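Long-range contacts in Glyco_hydro_cc domain-containing protein (Trichoderma gamsii, PDB 6UBD), which probably binds beta-1,3-glucan oligosaccharides, as a carbohydrate-binding member of glycoside hydrolase family 128: residues 36-41 / 54-59; 72-77 / 86-91; 107-112 / 145-150. All coordinates share one frame; numbering follows the deposited sequence.

The three contacts follow one another along the chain without overlapping, and all lie in the glycosyl hydrolase catalytic core, whose parallel strands and surrounding helices match the (beta/alpha)8-barrel expected of this family. Contact 1 joins the end of strand 35-38 to the loop after strand 52-54. Contact 2 packs the next strand, 69-73, and its loop against helix 82-92; its centre is about 13 Å from that of contact 1, and the backbones of Thr57 and Met73 bond the two together. Contact 3, touching neither, ties the loops after strands 100-102 and 140-142, its centre about 17 Å from contact 2 and 18 Å from contact 1. Contacts 1 and 3 join neighbouring strand-end regions; contact 2, strand and helix.

Contact 1: 36-41 / 54-59; sequences GSAGDT and HDWTPA
Ala38 and His54 form a parallel beta bridge where strand 35-38 runs out beside the end of strand 52-54. His54 supplies both backbone bonds: its N donates to Ser37 O (3.0 Å, 161°), and its O receives Gly39 N (2.9 Å, 169°). The packing is tight here. The imidazole turns one face to Ala38, whose CA lies 4.2 Å from the ring centroid in a CH-pi contact, while Ala38 CB comes within 3.4 Å of His54 NE2. His54 CG stands between the backbone N and the carbonyl carbon (chi1 83°), which swings the ring onto Ala38. Trp56 N donates to ND1 near the imidazole plane, and NE2 is hydrogen-bonded to Thr200 O; both fix its rotation. The Trp56 indole lays one face against His54 CE1 and reaches the Ala38-Gly39 peptide with its six-membered ring, CZ3 3.6 Å from Gly39 N; NE1 is hydrogen-bonded to Glu201.

The other side is loose and watery. The carboxylates of Asp40 and Asp55 stay apart, OD2 to OD2 4.4 Å, and two waters bridge these oxygens, each donating to both, which probably eases the repulsion between like charges. Asp55 OD1 is engaged by Thr57 in an Asx turn. Strand 237-243 flanks strand 35-38 on its second edge, where the Ala38 backbone hydrogen-bonds with Tyr242 and, just beyond the strand, Asp244, while Ser37 packs on helix 43-46 and Trp56 reaches Arg87 of helix 82-92.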
# COMPACT_ATOMS: atom_id res chain seq x y z
N GLY A 36 4.90 -5.58 5.95
CA GLY A 36 3.59 -6.12 5.57
C GLY A 36 3.56 -6.72 4.17
O GLY A 36 4.63 -6.83 3.52
N SER A 37 2.40 -7.16 3.70
CA SER A 37 2.15 -7.74 2.37
C SER A 37 1.00 -6.98 1.70
O SER A 37 -0.00 -6.66 2.38
CB SER A 37 1.82 -9.21 2.54
OG SER A 37 1.62 -9.85 1.32
N ALA A 38 1.12 -6.72 0.42
CA ALA A 38 0.10 -6.21 -0.50
C ALA A 38 -0.38 -7.34 -1.38
O ALA A 38 0.39 -7.76 -2.29
CB ALA A 38 0.54 -5.03 -1.28
N GLY A 39 -1.50 -7.98 -1.04
CA GLY A 39 -1.94 -9.28 -1.59
C GLY A 39 -1.60 -10.45 -0.62
O GLY A 39 -1.06 -10.18 0.47
N ASP A 40 -2.01 -11.65 -1.00
CA ASP A 40 -1.91 -12.79 -0.08
C ASP A 40 -1.24 -14.03 -0.71
O ASP A 40 -1.21 -15.05 -0.05
CB ASP A 40 -3.26 -13.10 0.58
CG ASP A 40 -4.37 -13.33 -0.45
OD1 ASP A 40 -4.06 -13.91 -1.54
OD2 ASP A 40 -5.53 -12.86 -0.18
N THR A 41 -0.72 -13.95 -1.92
CA THR A 41 -0.16 -15.21 -2.51
C THR A 41 1.02 -15.80 -1.69
O THR A 41 1.09 -17.04 -1.62
CB THR A 41 0.28 -15.02 -3.96
OG1 THR A 41 1.33 -14.05 -4.08
CG2 THR A 41 -0.89 -14.68 -4.85
N HIS A 54 -2.74 -5.98 3.48
CA HIS A 54 -3.96 -5.54 2.79
C HIS A 54 -4.18 -6.36 1.53
O HIS A 54 -3.22 -7.03 1.09
CB HIS A 54 -3.99 -4.01 2.55
CG HIS A 54 -3.22 -3.59 1.34
ND1 HIS A 54 -3.81 -3.50 0.11
CD2 HIS A 54 -1.94 -3.13 1.20
CE1 HIS A 54 -2.93 -3.01 -0.75
NE2 HIS A 54 -1.77 -2.78 -0.12
N ASP A 55 -5.36 -6.32 0.93
CA ASP A 55 -5.65 -7.02 -0.34
C ASP A 55 -6.54 -6.17 -1.23
O ASP A 55 -7.23 -6.75 -2.05
CB ASP A 55 -6.20 -8.42 -0.08
CG ASP A 55 -7.60 -8.40 0.56
OD1 ASP A 55 -8.14 -7.31 0.83
OD2 ASP A 55 -8.17 -9.52 0.73
N TRP A 56 -6.41 -4.85 -1.12
CA TRP A 56 -7.21 -3.89 -1.92
C TRP A 56 -8.74 -3.93 -1.63
O TRP A 56 -9.48 -3.20 -2.30
CB TRP A 56 -6.93 -4.03 -3.43
CG TRP A 56 -5.48 -3.76 -3.78
CD1 TRP A 56 -4.87 -2.56 -4.03
CD2 TRP A 56 -4.45 -4.77 -3.96
NE1 TRP A 56 -3.54 -2.73 -4.31
CE2 TRP A 56 -3.26 -4.06 -4.24
CE3 TRP A 56 -4.42 -6.18 -3.86
CZ2 TRP A 56 -2.04 -4.73 -4.42
CZ3 TRP A 56 -3.19 -6.82 -4.04
CH2 TRP A 56 -2.02 -6.12 -4.34
N THR A 57 -9.20 -4.77 -0.70
CA THR A 57 -10.64 -4.91 -0.38
C THR A 57 -11.00 -4.25 0.96
O THR A 57 -10.14 -3.87 1.75
CB THR A 57 -11.10 -6.38 -0.35
OG1 THR A 57 -10.82 -7.01 0.93
CG2 THR A 57 -10.60 -7.20 -1.53
N PRO A 58 -12.31 -4.03 1.26
CA PRO A 58 -12.73 -3.49 2.55
C PRO A 58 -12.43 -4.34 3.78
O PRO A 58 -12.45 -3.81 4.88
CB PRO A 58 -14.25 -3.32 2.35
CG PRO A 58 -14.42 -3.12 0.86
CD PRO A 58 -13.41 -4.08 0.30
N ALA A 59 -12.19 -5.65 3.56
CA ALA A 59 -12.07 -6.63 4.67
C ALA A 59 -11.12 -7.75 4.26
O ALA A 59 -11.55 -8.84 3.87
CB ALA A 59 -13.42 -7.16 5.07
O HOH W 1 -6.57 -11.46 1.96
O HOH W 2 -7.23 -11.44 -1.58

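Contact 2: 72-77 / 86-91; sequences SMLWGG and QRLQQF
Within the beta-alpha-beta unit of strand 69-73, helix 82-92 and strand 100-102, Leu74 and Trp75 just beyond the first strand meet Phe91, Leu88 and Arg87 of the helix. No hydrogen bond crosses the contact; it is held by apolar packing and one cation-pi interaction. Leu74 lies over a face of the Phe91 ring, its CB 4.0 Å from the centroid and 17° off the normal, and the two side chains cross at about a right angle. One branch of the leucine continues the contact along the helix: Leu74 CD1 is 3.9 Å from Phe91 CB and 4.1 Å from Leu88 CD1. The second methyl of that helix leucine, Leu88 CD2, rests 3.5 Å from Gly77 O.

One turn before Phe91, Arg87 runs extended from CG to NE and brings NH1 over one face of the Trp75 indole, 3.4 Å from CD1. Because the guanidinium and ring planes are 69° apart, the cation presents its edge to the ring instead of stacking flat, and Arg87 CZ stays 5.0 Å from the centroid of the five-membered ring. Phe91 CE2 also meets Ser72 OG at 3.7 Å, and that hydroxyl is hydrogen-bonded to Pro58 O. Leu130 of helix 120-136 touches Leu74, Leu88 and Phe91 together, and Val101 of strand 100-102 packs on Phe91 and Ser72.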
# COMPACT_ATOMS: atom_id res chain seq x y z
N SER A 72 -7.98 -2.18 6.02
CA SER A 72 -9.09 -2.00 5.08
C SER A 72 -8.72 -1.00 3.97
O SER A 72 -7.90 -0.10 4.22
CB SER A 72 -10.29 -1.51 5.89
OG SER A 72 -11.47 -1.22 5.12
N MET A 73 -9.38 -1.12 2.84
CA MET A 73 -9.26 -0.11 1.75
C MET A 73 -10.65 0.19 1.18
O MET A 73 -11.44 -0.74 1.02
CB MET A 73 -8.35 -0.62 0.61
CG MET A 73 -8.21 0.32 -0.54
SD MET A 73 -7.08 -0.17 -1.87
CE MET A 73 -5.46 -0.20 -1.09
N LEU A 74 -10.90 1.45 0.82
CA LEU A 74 -11.94 1.78 -0.20
C LEU A 74 -11.22 2.07 -1.54
O LEU A 74 -10.60 3.09 -1.69
CB LEU A 74 -12.82 2.96 0.23
CG LEU A 74 -13.82 3.43 -0.83
CD1 LEU A 74 -14.77 2.30 -1.24
CD2 LEU A 74 -14.67 4.58 -0.32
N TRP A 75 -11.28 1.11 -2.47
CA TRP A 75 -10.44 1.15 -3.66
C TRP A 75 -10.80 2.34 -4.58
O TRP A 75 -9.88 3.00 -5.15
CB TRP A 75 -10.55 -0.21 -4.38
CG TRP A 75 -9.66 -0.42 -5.58
CD1 TRP A 75 -8.41 -1.02 -5.59
CD2 TRP A 75 -9.94 -0.15 -6.98
NE1 TRP A 75 -7.88 -1.08 -6.85
CE2 TRP A 75 -8.81 -0.55 -7.72
CE3 TRP A 75 -11.02 0.46 -7.67
CZ2 TRP A 75 -8.75 -0.44 -9.12
CZ3 TRP A 75 -10.95 0.58 -9.04
CH2 TRP A 75 -9.83 0.14 -9.76
N GLY A 76 -12.10 2.56 -4.83
CA GLY A 76 -12.52 3.59 -5.77
C GLY A 76 -13.95 4.02 -5.54
O GLY A 76 -14.50 3.88 -4.44
N GLY A 77 -14.57 4.55 -6.63
CA GLY A 77 -15.94 5.07 -6.60
C GLY A 77 -17.00 4.17 -7.20
O GLY A 77 -18.15 4.63 -7.26
N GLN A 86 -18.32 -3.94 -6.69
CA GLN A 86 -18.51 -4.93 -5.59
C GLN A 86 -17.87 -4.37 -4.29
O GLN A 86 -18.45 -4.45 -3.20
CB GLN A 86 -17.88 -6.28 -5.97
CG GLN A 86 -18.68 -7.04 -7.02
CD GLN A 86 -17.98 -8.31 -7.45
OE1 GLN A 86 -16.86 -8.61 -7.00
NE2 GLN A 86 -18.57 -9.02 -8.41
N ARG A 87 -16.66 -3.81 -4.41
CA ARG A 87 -15.92 -3.29 -3.21
C ARG A 87 -16.62 -2.08 -2.63
O ARG A 87 -16.67 -1.95 -1.40
CB ARG A 87 -14.47 -3.01 -3.59
CG ARG A 87 -13.66 -4.26 -3.95
CD ARG A 87 -12.33 -3.96 -4.60
NE ARG A 87 -11.60 -5.16 -4.87
CZ ARG A 87 -10.42 -5.25 -5.45
NH1 ARG A 87 -9.79 -4.16 -5.84
NH2 ARG A 87 -9.83 -6.42 -5.61
N LEU A 88 -17.14 -1.20 -3.47
CA LEU A 88 -17.89 -0.06 -2.88
C LEU A 88 -19.11 -0.57 -2.06
O LEU A 88 -19.36 -0.07 -0.94
CB LEU A 88 -18.33 0.92 -3.97
CG LEU A 88 -19.26 2.04 -3.54
CD1 LEU A 88 -18.55 3.02 -2.62
CD2 LEU A 88 -19.82 2.78 -4.75
N GLN A 89 -19.89 -1.49 -2.64
CA GLN A 89 -21.07 -2.05 -1.94
C GLN A 89 -20.61 -2.71 -0.63
O GLN A 89 -21.26 -2.45 0.42
CB GLN A 89 -21.82 -3.02 -2.85
CG GLN A 89 -23.04 -3.68 -2.23
CD GLN A 89 -23.73 -4.69 -3.14
OE1 GLN A 89 -24.18 -4.35 -4.25
NE2 GLN A 89 -23.83 -5.94 -2.68
N GLN A 90 -19.55 -3.54 -0.64
CA GLN A 90 -19.04 -4.19 0.60
C GLN A 90 -18.62 -3.14 1.63
O GLN A 90 -18.93 -3.31 2.80
CB GLN A 90 -17.91 -5.13 0.18
CG GLN A 90 -17.25 -5.91 1.30
CD GLN A 90 -16.05 -6.71 0.77
OE1 GLN A 90 -15.85 -6.80 -0.49
NE2 GLN A 90 -15.21 -7.22 1.70
N PHE A 91 -17.96 -2.05 1.22
CA PHE A 91 -17.52 -0.96 2.14
C PHE A 91 -18.72 -0.28 2.80
O PHE A 91 -18.70 -0.07 4.04
CB PHE A 91 -16.61 0.05 1.43
CG PHE A 91 -15.78 0.90 2.34
CD1 PHE A 91 -16.29 2.03 2.95
CD2 PHE A 91 -14.48 0.50 2.67
CE1 PHE A 91 -15.54 2.76 3.85
CE2 PHE A 91 -13.74 1.22 3.59
CZ PHE A 91 -14.27 2.36 4.17

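Contact 3: 107-112 / 145-150; sequences PDCSGA and AMCRQK
The flat carboxylate of Asp108 is sandwiched between two sulfur atoms: Met146 SD lies over one face, 3.9 Å from Asp108 CG, and Cys147 SG lies over the other, 3.5 Å from the same carbon. Its oxygens grip successive N-H groups of the type I beta turn that runs from Met146 to Gln149, joining two strand-end loops of the barrel. Cys147 N meets Asp108 OD1 on the syn side, close to the carboxylate plane (2.8 Å, 158°), whereas Arg148 N comes to OD2 from above the plane (3.0 Å, 150°). This second donor approaches from the face that carries the cysteine sulfur.

A disulfide beside the carboxylate makes the link covalent: Cys109 SG and Cys147 SG are 2.1 Å apart, with chi3 near a right angle at 92°. The bent side chain of Met146 crosses Pro107 almost perpendicularly, setting its CE 3.7 Å from Pro107 CG. Trp154 of helix 154-159 packs on Pro107, Asp108 and Met146 alike. At the exposed end, a single water donates to Asp108 O at 2.8 Å and accepts from Arg148 NE at 3.2 Å.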
# COMPACT_ATOMS: atom_id res chain seq x y z
N PRO A 107 -6.16 6.97 -8.04
CA PRO A 107 -7.23 7.72 -8.73
C PRO A 107 -6.69 8.46 -9.95
O PRO A 107 -7.52 8.85 -10.81
CB PRO A 107 -7.75 8.62 -7.61
CG PRO A 107 -6.54 8.91 -6.75
CD PRO A 107 -5.83 7.55 -6.72
N ASP A 108 -5.38 8.75 -10.01
CA ASP A 108 -4.68 9.44 -11.11
C ASP A 108 -4.27 8.51 -12.27
O ASP A 108 -3.62 9.02 -13.20
CB ASP A 108 -3.48 10.23 -10.56
CG ASP A 108 -2.46 9.43 -9.74
OD1 ASP A 108 -2.82 8.34 -9.21
OD2 ASP A 108 -1.31 9.95 -9.64
N CYS A 109 -4.71 7.26 -12.29
CA CYS A 109 -4.46 6.35 -13.43
C CYS A 109 -5.80 5.68 -13.86
O CYS A 109 -6.80 5.70 -13.10
CB CYS A 109 -3.42 5.29 -13.11
SG CYS A 109 -1.69 5.74 -13.42
N SER A 110 -5.84 5.09 -15.04
CA SER A 110 -7.03 4.53 -15.70
C SER A 110 -6.86 3.02 -15.91
O SER A 110 -5.81 2.42 -15.64
CB SER A 110 -7.34 5.29 -17.03
OG SER A 110 -6.27 5.13 -17.92
N GLY A 111 -7.95 2.42 -16.35
CA GLY A 111 -8.00 0.98 -16.62
C GLY A 111 -9.01 0.31 -15.70
O GLY A 111 -8.91 0.44 -14.46
N ALA A 112 -10.01 -0.34 -16.28
CA ALA A 112 -11.09 -0.99 -15.50
C ALA A 112 -10.50 -2.02 -14.54
O ALA A 112 -9.72 -2.90 -14.95
CB ALA A 112 -12.11 -1.62 -16.41
N ALA A 145 -3.51 6.74 -2.66
CA ALA A 145 -2.13 6.42 -3.17
C ALA A 145 -1.97 6.77 -4.65
O ALA A 145 -2.80 6.31 -5.44
CB ALA A 145 -1.76 4.96 -2.89
N MET A 146 -0.99 7.60 -4.97
CA MET A 146 -0.86 8.11 -6.35
C MET A 146 0.01 7.22 -7.27
O MET A 146 1.18 6.86 -6.96
CB MET A 146 -0.18 9.49 -6.31
CG MET A 146 -1.00 10.53 -5.53
SD MET A 146 -2.71 10.79 -6.11
CE MET A 146 -3.62 9.93 -4.81
N CYS A 147 -0.48 6.95 -8.46
CA CYS A 147 0.37 6.24 -9.48
C CYS A 147 1.46 7.16 -10.01
O CYS A 147 2.48 6.64 -10.50
CB CYS A 147 -0.48 5.65 -10.62
SG CYS A 147 -1.17 6.90 -11.74
N ARG A 148 1.31 8.46 -9.94
CA ARG A 148 2.33 9.38 -10.47
C ARG A 148 3.51 9.52 -9.49
O ARG A 148 4.48 10.23 -9.85
CB ARG A 148 1.77 10.79 -10.79
CG ARG A 148 0.96 10.97 -12.06
CD ARG A 148 1.86 11.04 -13.26
NE ARG A 148 1.15 11.28 -14.47
CZ ARG A 148 1.69 11.26 -15.66
NH1 ARG A 148 2.97 10.98 -15.83
NH2 ARG A 148 0.95 11.53 -16.73
N GLN A 149 3.46 8.89 -8.32
CA GLN A 149 4.67 8.86 -7.43
C GLN A 149 5.11 10.30 -7.12
O GLN A 149 4.18 11.17 -6.85
CB GLN A 149 5.79 8.00 -8.00
CG GLN A 149 5.36 6.56 -8.29
CD GLN A 149 6.56 5.68 -8.60
OE1 GLN A 149 7.45 5.46 -7.74
NE2 GLN A 149 6.66 5.16 -9.83
N LYS A 150 6.36 10.66 -7.17
CA LYS A 150 6.81 12.03 -6.84
C LYS A 150 6.34 13.09 -7.88
O LYS A 150 6.47 14.30 -7.52
CB LYS A 150 8.32 12.10 -6.70
CG LYS A 150 9.08 11.93 -8.01
CD LYS A 150 10.62 11.94 -7.96
CE LYS A 150 11.33 12.01 -9.34
NZ LYS A 150 10.88 13.12 -10.30
O HOH W 3 -2.00 11.08 -14.22